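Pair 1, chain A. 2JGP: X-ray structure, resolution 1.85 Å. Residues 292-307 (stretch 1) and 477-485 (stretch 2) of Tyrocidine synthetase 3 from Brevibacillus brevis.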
# COMPACT_ATOMS: atom_id res chain seq x y z
N ASP A 292 -6.03 5.14 -27.82
CA ASP A 292 -6.75 4.70 -29.02
C ASP A 292 -7.98 5.57 -29.29
O ASP A 292 -8.40 5.72 -30.43
CB ASP A 292 -7.16 3.24 -28.88
CG ASP A 292 -5.97 2.30 -28.83
OD1 ASP A 292 -5.08 2.42 -29.69
OD2 ASP A 292 -5.91 1.45 -27.92
N PHE A 293 -8.54 6.13 -28.23
CA PHE A 293 -9.70 7.00 -28.33
C PHE A 293 -9.38 8.30 -27.60
O PHE A 293 -8.51 8.32 -26.73
CB PHE A 293 -10.92 6.33 -27.70
CG PHE A 293 -11.13 4.91 -28.16
CD1 PHE A 293 -10.85 3.85 -27.30
CD2 PHE A 293 -11.57 4.64 -29.44
CE1 PHE A 293 -11.03 2.53 -27.72
CE2 PHE A 293 -11.75 3.33 -29.87
CZ PHE A 293 -11.48 2.28 -29.00
N THR A 294 -10.07 9.36 -27.97
CA THR A 294 -9.88 10.67 -27.35
C THR A 294 -10.23 10.60 -25.87
O THR A 294 -11.18 9.92 -25.49
CB THR A 294 -10.77 11.73 -28.04
OG1 THR A 294 -10.46 11.79 -29.43
CG2 THR A 294 -10.58 13.10 -27.41
N ARG A 295 -9.44 11.28 -25.05
CA ARG A 295 -9.69 11.30 -23.61
C ARG A 295 -11.01 12.03 -23.35
O ARG A 295 -11.21 13.14 -23.83
CB ARG A 295 -8.54 11.99 -22.88
CG ARG A 295 -8.72 12.07 -21.37
CD ARG A 295 -7.57 12.81 -20.72
NE ARG A 295 -6.33 12.08 -20.88
CZ ARG A 295 -5.94 11.08 -20.10
NH1 ARG A 295 -6.68 10.68 -19.07
NH2 ARG A 295 -4.79 10.48 -20.35
N PRO A 296 -11.94 11.38 -22.61
CA PRO A 296 -13.19 12.05 -22.26
C PRO A 296 -12.95 13.29 -21.40
O PRO A 296 -11.96 13.35 -20.68
CB PRO A 296 -13.94 10.99 -21.44
CG PRO A 296 -13.31 9.72 -21.76
CD PRO A 296 -11.88 10.02 -22.06
N SER A 297 -13.85 14.27 -21.48
CA SER A 297 -13.70 15.50 -20.70
C SER A 297 -14.04 15.30 -19.22
O SER A 297 -13.71 16.15 -18.39
CB SER A 297 -14.56 16.62 -21.27
OG SER A 297 -14.24 17.84 -20.63
N THR A 298 -14.72 14.20 -18.90
CA THR A 298 -14.97 13.81 -17.52
C THR A 298 -14.38 12.41 -17.35
O THR A 298 -14.42 11.61 -18.27
CB THR A 298 -16.47 13.77 -17.19
OG1 THR A 298 -17.08 12.64 -17.82
CG2 THR A 298 -17.17 15.04 -17.67
N GLN A 299 -13.85 12.11 -16.17
CA GLN A 299 -13.22 10.81 -15.98
C GLN A 299 -14.23 9.68 -16.16
O GLN A 299 -15.39 9.78 -15.76
CB GLN A 299 -12.52 10.70 -14.63
CG GLN A 299 -11.86 9.34 -14.44
CD GLN A 299 -10.58 9.39 -13.64
OE1 GLN A 299 -10.30 10.36 -12.92
NE2 GLN A 299 -9.78 8.34 -13.76
N SER A 300 -13.76 8.64 -16.84
CA SER A 300 -14.52 7.43 -17.09
C SER A 300 -13.88 6.34 -16.24
O SER A 300 -12.66 6.20 -16.23
CB SER A 300 -14.42 7.08 -18.58
OG SER A 300 -15.11 5.89 -18.88
N PHE A 301 -14.71 5.59 -15.53
CA PHE A 301 -14.20 4.56 -14.63
C PHE A 301 -14.37 3.14 -15.18
O PHE A 301 -13.91 2.18 -14.55
CB PHE A 301 -14.88 4.70 -13.27
CG PHE A 301 -14.54 5.99 -12.58
CD1 PHE A 301 -15.46 7.02 -12.51
CD2 PHE A 301 -13.27 6.18 -12.03
CE1 PHE A 301 -15.14 8.22 -11.88
CE2 PHE A 301 -12.95 7.37 -11.40
CZ PHE A 301 -13.88 8.39 -11.32
N ALA A 302 -15.01 3.01 -16.34
CA ALA A 302 -15.14 1.72 -16.99
C ALA A 302 -13.76 1.15 -17.25
O ALA A 302 -12.87 1.84 -17.77
CB ALA A 302 -15.92 1.85 -18.30
N GLY A 303 -13.56 -0.11 -16.86
CA GLY A 303 -12.26 -0.74 -16.97
C GLY A 303 -12.33 -2.14 -17.53
O GLY A 303 -13.41 -2.74 -17.63
N ASP A 304 -11.17 -2.63 -17.94
CA ASP A 304 -10.98 -4.04 -18.26
C ASP A 304 -9.56 -4.40 -17.89
O ASP A 304 -8.79 -3.54 -17.50
CB ASP A 304 -11.20 -4.29 -19.74
CG ASP A 304 -11.93 -5.60 -20.00
OD1 ASP A 304 -11.55 -6.65 -19.42
OD2 ASP A 304 -12.89 -5.56 -20.79
N GLN A 305 -9.23 -5.69 -18.01
CA GLN A 305 -7.92 -6.18 -17.62
C GLN A 305 -7.38 -7.17 -18.63
O GLN A 305 -8.14 -7.85 -19.31
CB GLN A 305 -8.00 -6.84 -16.24
CG GLN A 305 -6.68 -7.48 -15.79
CD GLN A 305 -6.68 -7.94 -14.34
OE1 GLN A 305 -7.48 -7.47 -13.52
NE2 GLN A 305 -5.76 -8.84 -14.01
N CYS A 306 -6.05 -7.24 -18.72
CA CYS A 306 -5.37 -8.33 -19.41
C CYS A 306 -4.20 -8.80 -18.55
O CYS A 306 -3.64 -8.03 -17.76
CB CYS A 306 -4.90 -7.90 -20.80
SG CYS A 306 -3.83 -6.46 -20.80
N THR A 307 -3.84 -10.07 -18.71
CA THR A 307 -2.77 -10.67 -17.92
C THR A 307 -1.90 -11.53 -18.83
O THR A 307 -2.40 -12.20 -19.72
CB THR A 307 -3.33 -11.54 -16.78
OG1 THR A 307 -4.21 -10.75 -15.97
CG2 THR A 307 -2.21 -12.09 -15.91
N THR A 477 3.64 -12.84 -13.21
CA THR A 477 2.64 -12.45 -14.19
C THR A 477 2.49 -10.94 -14.19
O THR A 477 2.67 -10.29 -13.15
CB THR A 477 1.27 -13.09 -13.90
OG1 THR A 477 0.78 -12.61 -12.64
CG2 THR A 477 1.38 -14.61 -13.87
N ILE A 478 2.16 -10.40 -15.35
CA ILE A 478 1.99 -8.96 -15.55
C ILE A 478 0.52 -8.69 -15.86
O ILE A 478 -0.00 -9.19 -16.86
CB ILE A 478 2.89 -8.47 -16.72
CG1 ILE A 478 4.37 -8.60 -16.33
CG2 ILE A 478 2.60 -7.02 -17.07
CD1 ILE A 478 4.76 -7.74 -15.15
N GLY A 479 -0.13 -7.91 -15.00
CA GLY A 479 -1.53 -7.54 -15.18
C GLY A 479 -1.67 -6.05 -15.45
O GLY A 479 -0.97 -5.23 -14.84
N VAL A 480 -2.56 -5.70 -16.37
CA VAL A 480 -2.88 -4.30 -16.65
C VAL A 480 -4.38 -4.11 -16.61
O VAL A 480 -5.12 -4.75 -17.37
CB VAL A 480 -2.31 -3.84 -18.01
CG1 VAL A 480 -2.68 -2.38 -18.29
CG2 VAL A 480 -0.80 -4.01 -18.04
N GLU A 481 -4.83 -3.27 -15.68
CA GLU A 481 -6.21 -2.84 -15.60
C GLU A 481 -6.23 -1.45 -16.23
O GLU A 481 -5.49 -0.58 -15.80
CB GLU A 481 -6.65 -2.76 -14.14
CG GLU A 481 -8.00 -2.12 -13.90
CD GLU A 481 -8.21 -1.80 -12.44
OE1 GLU A 481 -8.61 -2.72 -11.69
OE2 GLU A 481 -7.97 -0.64 -12.03
N TYR A 482 -7.06 -1.26 -17.24
CA TYR A 482 -7.01 -0.04 -18.04
C TYR A 482 -8.39 0.54 -18.31
O TYR A 482 -9.39 -0.18 -18.28
CB TYR A 482 -6.30 -0.31 -19.36
CG TYR A 482 -6.97 -1.35 -20.23
CD1 TYR A 482 -7.91 -0.98 -21.19
CD2 TYR A 482 -6.66 -2.70 -20.10
CE1 TYR A 482 -8.53 -1.93 -21.99
CE2 TYR A 482 -7.27 -3.65 -20.89
CZ TYR A 482 -8.20 -3.27 -21.84
OH TYR A 482 -8.80 -4.21 -22.62
N SER A 483 -8.41 1.84 -18.58
CA SER A 483 -9.64 2.55 -18.93
C SER A 483 -10.14 2.12 -20.30
O SER A 483 -9.43 2.27 -21.29
CB SER A 483 -9.37 4.06 -18.95
OG SER A 483 -8.92 4.51 -17.69
N THR A 484 -11.37 1.61 -20.35
CA THR A 484 -11.99 1.18 -21.60
C THR A 484 -12.19 2.36 -22.57
O THR A 484 -12.24 2.18 -23.78
CB THR A 484 -13.36 0.51 -21.31
OG1 THR A 484 -13.15 -0.57 -20.39
CG2 THR A 484 -13.99 -0.03 -22.58
N SER A 485 -12.30 3.57 -22.01
CA SER A 485 -12.51 4.77 -22.81
C SER A 485 -11.24 5.25 -23.53
O SER A 485 -11.33 6.12 -24.39
CB SER A 485 -13.04 5.89 -21.92
OG SER A 485 -12.08 6.23 -20.94
O HOH W 1 -13.07 4.10 -19.12
O HOH W 2 -11.09 7.99 -18.78
O HOH W 3 -10.28 5.32 -15.74
O HOH W 4 -13.28 -2.93 -21.59

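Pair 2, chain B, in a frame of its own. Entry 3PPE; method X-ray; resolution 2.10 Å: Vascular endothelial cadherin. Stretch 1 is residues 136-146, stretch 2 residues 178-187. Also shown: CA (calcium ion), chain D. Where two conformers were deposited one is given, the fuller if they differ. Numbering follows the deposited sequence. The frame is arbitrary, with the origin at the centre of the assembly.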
# COMPACT_ATOMS: atom_id res chain seq x y z
N VAL B 136 16.23 -10.38 -0.66
CA VAL B 136 15.00 -10.72 0.04
C VAL B 136 15.22 -12.06 0.74
O VAL B 136 16.18 -12.78 0.44
CB VAL B 136 13.77 -10.65 -0.88
CG1 VAL B 136 12.49 -10.81 -0.08
CG2 VAL B 136 13.77 -9.33 -1.65
N ALA B 137 14.34 -12.39 1.68
CA ALA B 137 14.55 -13.53 2.56
C ALA B 137 14.45 -14.78 1.69
O ALA B 137 13.36 -15.30 1.47
CB ALA B 137 13.52 -13.57 3.68
N GLY B 138 15.59 -15.25 1.21
CA GLY B 138 15.72 -16.63 0.77
C GLY B 138 15.31 -16.81 -0.68
O GLY B 138 15.44 -17.90 -1.24
N HIS B 139 14.81 -15.74 -1.29
CA HIS B 139 14.11 -15.84 -2.57
C HIS B 139 15.03 -16.36 -3.66
O HIS B 139 14.60 -17.07 -4.57
CB HIS B 139 13.52 -14.49 -2.97
CG HIS B 139 12.25 -14.14 -2.25
ND1 HIS B 139 11.40 -13.15 -2.68
CD2 HIS B 139 11.69 -14.66 -1.13
CE1 HIS B 139 10.37 -13.06 -1.86
NE2 HIS B 139 10.52 -13.97 -0.91
N ALA B 140 16.31 -16.00 -3.57
CA ALA B 140 17.29 -16.41 -4.56
C ALA B 140 18.36 -17.28 -3.87
O ALA B 140 19.51 -17.37 -4.32
CB ALA B 140 17.91 -15.20 -5.16
N THR B 141 18.00 -17.90 -2.76
CA THR B 141 18.89 -18.79 -2.07
C THR B 141 18.80 -20.16 -2.76
O THR B 141 17.73 -20.77 -2.75
CB THR B 141 18.46 -18.96 -0.60
OG1 THR B 141 18.57 -17.70 0.08
CG2 THR B 141 19.39 -19.93 0.12
N VAL B 142 19.90 -20.66 -3.31
CA VAL B 142 19.88 -21.88 -4.11
C VAL B 142 20.44 -23.02 -3.25
O VAL B 142 21.44 -22.84 -2.56
CB VAL B 142 20.74 -21.74 -5.38
CG1 VAL B 142 20.69 -23.03 -6.25
CG2 VAL B 142 20.37 -20.44 -6.23
N THR B 143 19.80 -24.19 -3.31
CA THR B 143 20.27 -25.42 -2.67
C THR B 143 20.33 -26.53 -3.75
O THR B 143 19.68 -26.42 -4.78
CB THR B 143 19.33 -25.89 -1.49
OG1 THR B 143 18.09 -26.32 -2.02
CG2 THR B 143 19.08 -24.76 -0.52
N TYR B 144 21.14 -27.56 -3.53
CA TYR B 144 21.41 -28.55 -4.56
C TYR B 144 21.24 -29.96 -3.99
O TYR B 144 21.57 -30.19 -2.84
CB TYR B 144 22.86 -28.40 -5.04
CG TYR B 144 23.19 -27.07 -5.70
CD1 TYR B 144 23.63 -25.99 -4.94
CD2 TYR B 144 23.03 -26.90 -7.07
CE1 TYR B 144 23.94 -24.74 -5.55
CE2 TYR B 144 23.34 -25.63 -7.71
CZ TYR B 144 23.81 -24.60 -6.93
OH TYR B 144 24.10 -23.39 -7.51
N GLN B 145 20.80 -30.90 -4.83
CA GLN B 145 20.66 -32.28 -4.45
C GLN B 145 21.11 -33.13 -5.66
O GLN B 145 20.89 -32.76 -6.81
CB GLN B 145 19.16 -32.51 -4.10
CG GLN B 145 18.74 -33.92 -3.71
CD GLN B 145 17.19 -34.05 -3.46
OE1 GLN B 145 16.39 -33.11 -3.73
NE2 GLN B 145 16.77 -35.23 -2.97
N ILE B 146 21.80 -34.24 -5.40
CA ILE B 146 22.01 -35.23 -6.46
C ILE B 146 20.84 -36.22 -6.40
O ILE B 146 20.55 -36.77 -5.34
CB ILE B 146 23.37 -35.97 -6.33
CG1 ILE B 146 24.52 -34.96 -6.50
CG2 ILE B 146 23.48 -37.12 -7.40
CD1 ILE B 146 25.87 -35.59 -6.24
N ILE B 178 25.72 -38.25 -13.57
CA ILE B 178 24.85 -38.03 -12.43
C ILE B 178 23.87 -36.87 -12.72
O ILE B 178 24.12 -36.01 -13.57
CB ILE B 178 25.67 -37.81 -11.09
CG1 ILE B 178 26.31 -36.44 -11.14
CG2 ILE B 178 26.69 -39.01 -10.83
CD1 ILE B 178 26.87 -35.91 -9.80
N ILE B 179 22.74 -36.86 -12.04
CA ILE B 179 21.73 -35.82 -12.24
C ILE B 179 21.64 -34.96 -11.00
O ILE B 179 21.49 -35.48 -9.88
CB ILE B 179 20.33 -36.41 -12.57
CG1 ILE B 179 20.41 -37.45 -13.70
CG2 ILE B 179 19.33 -35.29 -12.90
CD1 ILE B 179 20.93 -36.90 -15.04
N VAL B 180 21.74 -33.65 -11.19
CA VAL B 180 21.65 -32.73 -10.08
C VAL B 180 20.36 -31.91 -10.23
O VAL B 180 19.84 -31.72 -11.34
CB VAL B 180 22.97 -31.87 -9.95
CG1 VAL B 180 23.18 -30.96 -11.17
CG2 VAL B 180 23.03 -31.07 -8.63
N LYS B 181 19.80 -31.46 -9.11
CA LYS B 181 18.60 -30.68 -9.12
C LYS B 181 18.84 -29.50 -8.17
O LYS B 181 19.47 -29.65 -7.10
CB LYS B 181 17.41 -31.52 -8.62
CG LYS B 181 16.03 -30.82 -8.73
CD LYS B 181 14.85 -31.77 -8.45
CE LYS B 181 13.54 -31.25 -9.12
NZ LYS B 181 12.32 -32.01 -8.57
N ALA B 182 18.35 -28.33 -8.56
CA ALA B 182 18.46 -27.14 -7.73
C ALA B 182 17.08 -26.64 -7.30
O ALA B 182 16.08 -26.92 -7.95
CB ALA B 182 19.22 -26.05 -8.46
N LYS B 183 17.04 -25.89 -6.20
CA LYS B 183 15.79 -25.58 -5.53
C LYS B 183 15.99 -24.52 -4.45
O LYS B 183 16.73 -24.73 -3.49
CB LYS B 183 15.18 -26.85 -4.92
CG LYS B 183 14.02 -26.58 -3.98
CD LYS B 183 13.30 -27.87 -3.61
CE LYS B 183 14.22 -28.83 -2.88
NZ LYS B 183 14.11 -28.67 -1.40
N ASP B 184 15.32 -23.39 -4.61
CA ASP B 184 15.49 -22.26 -3.70
C ASP B 184 14.90 -22.57 -2.33
O ASP B 184 14.09 -23.48 -2.18
CB ASP B 184 14.85 -21.00 -4.28
CG ASP B 184 13.34 -21.02 -4.18
OD1 ASP B 184 12.68 -20.24 -4.91
OD2 ASP B 184 12.80 -21.81 -3.38
N ALA B 185 15.31 -21.79 -1.33
CA ALA B 185 15.14 -22.19 0.07
C ALA B 185 13.67 -22.25 0.45
O ALA B 185 13.31 -22.80 1.49
CB ALA B 185 15.89 -21.23 0.98
N LEU B 186 12.82 -21.68 -0.40
CA LEU B 186 11.38 -21.70 -0.16
C LEU B 186 10.71 -22.85 -0.90
O LEU B 186 9.51 -23.08 -0.76
CB LEU B 186 10.75 -20.37 -0.58
CG LEU B 186 11.00 -19.18 0.34
CD1 LEU B 186 12.40 -18.62 0.13
CD2 LEU B 186 9.95 -18.10 0.12
N GLY B 187 11.49 -23.58 -1.69
CA GLY B 187 11.09 -24.88 -2.18
C GLY B 187 10.79 -24.88 -3.66
O GLY B 187 10.36 -25.89 -4.22
CA CA D . 13.41 -18.09 -6.23
O HOH W 5 15.32 -26.03 -0.71

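Both pairs are two-stranded antiparallel ladders that end in a loop, and the central 14 residues superpose with an RMSD of 0.8 Å. The strand directions differ by 157° in pair 1 and 150° in pair 2, with axes approaching to 4.6 and 4.5 Å. The contacts are similar in extent, burying 756 and 725 Å².

The register is the same. C306(A) and V480(A) match Q145(B) and K181(B), and each couple closes a ring of two backbone hydrogen bonds: C306(A) N to V480(A) O at 3.0 Å and V480(A) N to C306(A) O at 2.9 Å; Q145(B) N to K181(B) O and K181(B) N to Q145(B) O, both 2.9 Å. One step on, D304(A) and Y482(A) match T143(B) and K183(B). In pair 1 the bonds run nearly straight, with D304(A) N to Y482(A) O at 3.0 Å; in pair 2 they are more bent, and T143(B) N lies 3.1 Å from K183(B) O. There T143(B) OG1 also donates to K183(B) O, at 2.6 Å, so one carbonyl receives both backbone and side chain.

Side chains fill this common frame differently. On the face carrying D304(A) and C306(A), the ring of Y482(A) reaches back across the neighbouring strand, its OH 3.7 Å from D304(A) CB, while C306(A) SG packs 4.1 Å from V480(A) CB. The matching face of pair 2 is polar, with T143(B), Q145(B), K181(B) and K183(B); a water accepts from K183(B) NZ at 3.0 Å and donates to T143(B) OG1 at 3.1 Å. The opposite face reverses the contrast. In pair 2 it is largely apolar: Y144(B) CD2 lies 4.1 Å from A182(B) CB, and V142(B) CG1 4.0 Å from the same A182(B) CB. In pair 1 the positions of V142(B) and V180(B) are G303(A) and G479(A), and Q305(A) NE2 instead donates to T307(A) OG1 at 3.1 Å, a polar link along its own strand.

The loop ends also differ in chemistry. S300(A) matches H139(B), and S483(A) matches D184(B). In pair 1 a water bridges the serines, 2.6 Å from S300(A) O and 2.5 Å from S483(A) OG. In pair 2 calcium joins the equivalent positions, bound by H139(B) O at 2.3 Å and D184(B) OD1 at 2.6 Å. Beyond them, S485(A) OG approaches S300(A) CB to 3.4 Å, whereas its counterpart L186(B) places CD2 4.1 Å from H139(B) CD2, so a leucine methyl group lies near the imidazole ring, where pair 1 has a hydroxyl near a serine CB.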